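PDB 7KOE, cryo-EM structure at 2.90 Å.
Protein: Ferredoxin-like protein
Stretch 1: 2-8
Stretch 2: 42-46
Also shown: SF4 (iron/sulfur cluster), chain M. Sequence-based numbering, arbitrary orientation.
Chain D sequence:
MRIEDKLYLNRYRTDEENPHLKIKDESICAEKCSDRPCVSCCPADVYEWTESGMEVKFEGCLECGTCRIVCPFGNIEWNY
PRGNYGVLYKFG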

# COMPACT_ATOMS: atom_id res chain seq x y z
N ARG D 2 -15.48 -27.44 -15.20
CA ARG D 2 -14.45 -26.41 -15.11
C ARG D 2 -15.00 -25.04 -15.50
O ARG D 2 -14.82 -24.07 -14.77
CB ARG D 2 -13.25 -26.79 -15.98
CG ARG D 2 -12.09 -25.80 -15.93
CD ARG D 2 -11.67 -25.48 -14.49
NE ARG D 2 -12.09 -24.13 -14.11
CZ ARG D 2 -12.17 -23.70 -12.85
NH1 ARG D 2 -11.84 -24.51 -11.85
NH2 ARG D 2 -12.56 -22.46 -12.60
N ILE D 3 -15.67 -24.95 -16.65
CA ILE D 3 -16.14 -23.64 -17.08
C ILE D 3 -17.48 -23.28 -16.45
O ILE D 3 -17.84 -22.10 -16.40
CB ILE D 3 -16.19 -23.55 -18.62
CG1 ILE D 3 -15.98 -22.11 -19.07
CG2 ILE D 3 -17.52 -23.99 -19.15
CD1 ILE D 3 -14.65 -21.56 -18.67
N GLU D 4 -18.22 -24.26 -15.92
CA GLU D 4 -19.43 -23.91 -15.19
C GLU D 4 -19.13 -23.39 -13.79
O GLU D 4 -20.04 -22.88 -13.13
CB GLU D 4 -20.37 -25.11 -15.13
CG GLU D 4 -21.26 -25.24 -16.37
CD GLU D 4 -20.58 -25.89 -17.57
OE1 GLU D 4 -19.37 -26.19 -17.50
OE2 GLU D 4 -21.27 -26.10 -18.59
N ASP D 5 -17.89 -23.51 -13.33
CA ASP D 5 -17.44 -22.71 -12.20
C ASP D 5 -17.41 -21.23 -12.56
O ASP D 5 -17.78 -20.38 -11.75
CB ASP D 5 -16.06 -23.16 -11.74
CG ASP D 5 -16.07 -24.53 -11.11
OD1 ASP D 5 -17.10 -24.90 -10.52
OD2 ASP D 5 -15.05 -25.23 -11.21
N LYS D 6 -16.98 -20.91 -13.78
CA LYS D 6 -16.88 -19.52 -14.21
C LYS D 6 -18.18 -18.99 -14.77
O LYS D 6 -18.41 -17.78 -14.76
CB LYS D 6 -15.76 -19.36 -15.23
CG LYS D 6 -14.42 -19.02 -14.61
CD LYS D 6 -13.26 -19.45 -15.47
CE LYS D 6 -13.26 -18.72 -16.79
NZ LYS D 6 -11.98 -18.90 -17.52
N LEU D 7 -19.05 -19.87 -15.27
CA LEU D 7 -20.37 -19.43 -15.69
C LEU D 7 -21.28 -19.15 -14.51
O LEU D 7 -22.30 -18.48 -14.67
CB LEU D 7 -21.03 -20.48 -16.58
CG LEU D 7 -20.44 -20.70 -17.97
CD1 LEU D 7 -21.36 -21.59 -18.75
CD2 LEU D 7 -20.24 -19.39 -18.68
N TYR D 8 -20.93 -19.66 -13.33
CA TYR D 8 -21.67 -19.33 -12.12
C TYR D 8 -21.44 -17.88 -11.70
O TYR D 8 -22.28 -17.31 -11.01
CB TYR D 8 -21.26 -20.28 -10.99
CG TYR D 8 -22.04 -20.08 -9.72
CD1 TYR D 8 -23.41 -20.30 -9.68
CD2 TYR D 8 -21.41 -19.65 -8.56
CE1 TYR D 8 -24.12 -20.11 -8.52
CE2 TYR D 8 -22.11 -19.46 -7.40
CZ TYR D 8 -23.47 -19.69 -7.39
OH TYR D 8 -24.18 -19.49 -6.23
N CYS D 42 -17.06 -23.48 -28.45
CA CYS D 42 -18.10 -22.78 -27.64
C CYS D 42 -17.46 -22.31 -26.33
O CYS D 42 -17.02 -23.16 -25.54
CB CYS D 42 -19.33 -23.63 -27.34
SG CYS D 42 -20.70 -22.63 -26.69
N PRO D 43 -17.40 -20.98 -26.08
CA PRO D 43 -16.79 -20.42 -24.88
C PRO D 43 -17.51 -20.75 -23.59
O PRO D 43 -17.01 -20.39 -22.52
CB PRO D 43 -16.83 -18.92 -25.15
CG PRO D 43 -17.93 -18.75 -26.09
CD PRO D 43 -17.87 -19.93 -26.98
N ALA D 44 -18.66 -21.41 -23.64
CA ALA D 44 -19.46 -21.66 -22.45
C ALA D 44 -19.79 -23.13 -22.26
O ALA D 44 -20.59 -23.46 -21.38
CB ALA D 44 -20.74 -20.84 -22.49
N ASP D 45 -19.19 -24.01 -23.08
CA ASP D 45 -19.41 -25.46 -23.07
C ASP D 45 -20.88 -25.83 -23.19
O ASP D 45 -21.35 -26.74 -22.51
CB ASP D 45 -18.81 -26.10 -21.82
CG ASP D 45 -17.42 -26.64 -22.05
OD1 ASP D 45 -17.17 -27.16 -23.16
OD2 ASP D 45 -16.58 -26.55 -21.14
N VAL D 46 -21.60 -25.11 -24.05
CA VAL D 46 -23.03 -25.36 -24.22
C VAL D 46 -23.24 -26.68 -24.94
O VAL D 46 -24.05 -27.51 -24.52
CB VAL D 46 -23.67 -24.18 -24.97
CG1 VAL D 46 -25.00 -24.57 -25.55
CG2 VAL D 46 -23.82 -23.00 -24.06
FE1 SF4 M . -24.13 -19.52 -26.58
FE2 SF4 M . -21.64 -18.29 -27.74
FE3 SF4 M . -23.26 -20.23 -29.38
FE4 SF4 M . -21.67 -21.22 -27.01
S1 SF4 M . -21.22 -20.11 -28.78
S2 SF4 M . -23.72 -21.34 -27.61
S3 SF4 M . -22.09 -19.39 -25.98
S4 SF4 M . -23.68 -18.41 -28.34

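Stretch 1 is a short, weakly bonded helix covering roughly Ile3 to Leu7. Its firmest backbone hydrogen bond runs from Leu7 N to Ile3 O, at 2.8 Å. Lys6 N also reaches Ile3 O, at 3.0 Å, but this bond is weak. Another weak bond joins Tyr8 N to Glu4 O at 3.3 Å. Stretch 2 has no regular helix or strand. It makes a type I beta turn from Cys42 to Asp45, closed by a weak hydrogen bond from Asp45 N to Cys42 O at 3.4 Å.

The backbones come nearest at Ile3 and Ala44, whose CA atoms are 6.6 Å apart. No hydrogen bond crosses between the stretches. The contact is a modest one, burying 213 Å² in total, and it rests on van der Waals packing.

Ile3 and Leu7 lie four residues apart, about one helical turn, and both direct their CA-to-CB bonds toward stretch 2. Their side chains meet the turn around Ala44. Leu7 CD1 sits 3.3 Å from Ala44 O, a close approach of a methyl group to a carbonyl oxygen. The same CD1 lies 3.9 Å from Ala44 CB, which adds an apolar contact. Ile3 CG2 is 3.8 Å from Ala44 O, so both side chains pack near this one carbonyl. Ile3 CG1 also lies 4.0 Å from Pro43 O.

Asp45 points toward stretch 1. Its OD2 is 3.4 Å from Ile3 CG2, a packing contact between a carboxylate and a methyl group. The carboxylate has its hydrogen-bonding partners elsewhere in the structure.

Glu4 leaves its backbone sideways, but the end of its side chain comes nearer to stretch 2. Its OE2 lies 3.9 Å from Ala44 O and 4.1 Å from Asp45 CB. Glu4 OE1 and Asp45 OD2 are 4.6 Å apart. These are like charges if both acids are ionised, so the pair offers no attraction of its own.

Within stretch 1, Arg2 and Asp5 form a salt bridge, with Arg2 NH1 3.4 Å from Asp5 OD2. The oxygen lies well out of the guanidinium plane, so the attraction is one of charge, without an N-H directed at it. Neither residue touches stretch 2.

Cys42 anchors the start of the turn to the iron-sulfur cluster, its SG bound to SF4 FE4 at 1.7 Å. Pro43 CD packs 3.8 Å from SF4 S1, and Val46 CB lies 3.9 Å from SF4 S2. Stretch 2 thus contacts both the cluster and the short helix.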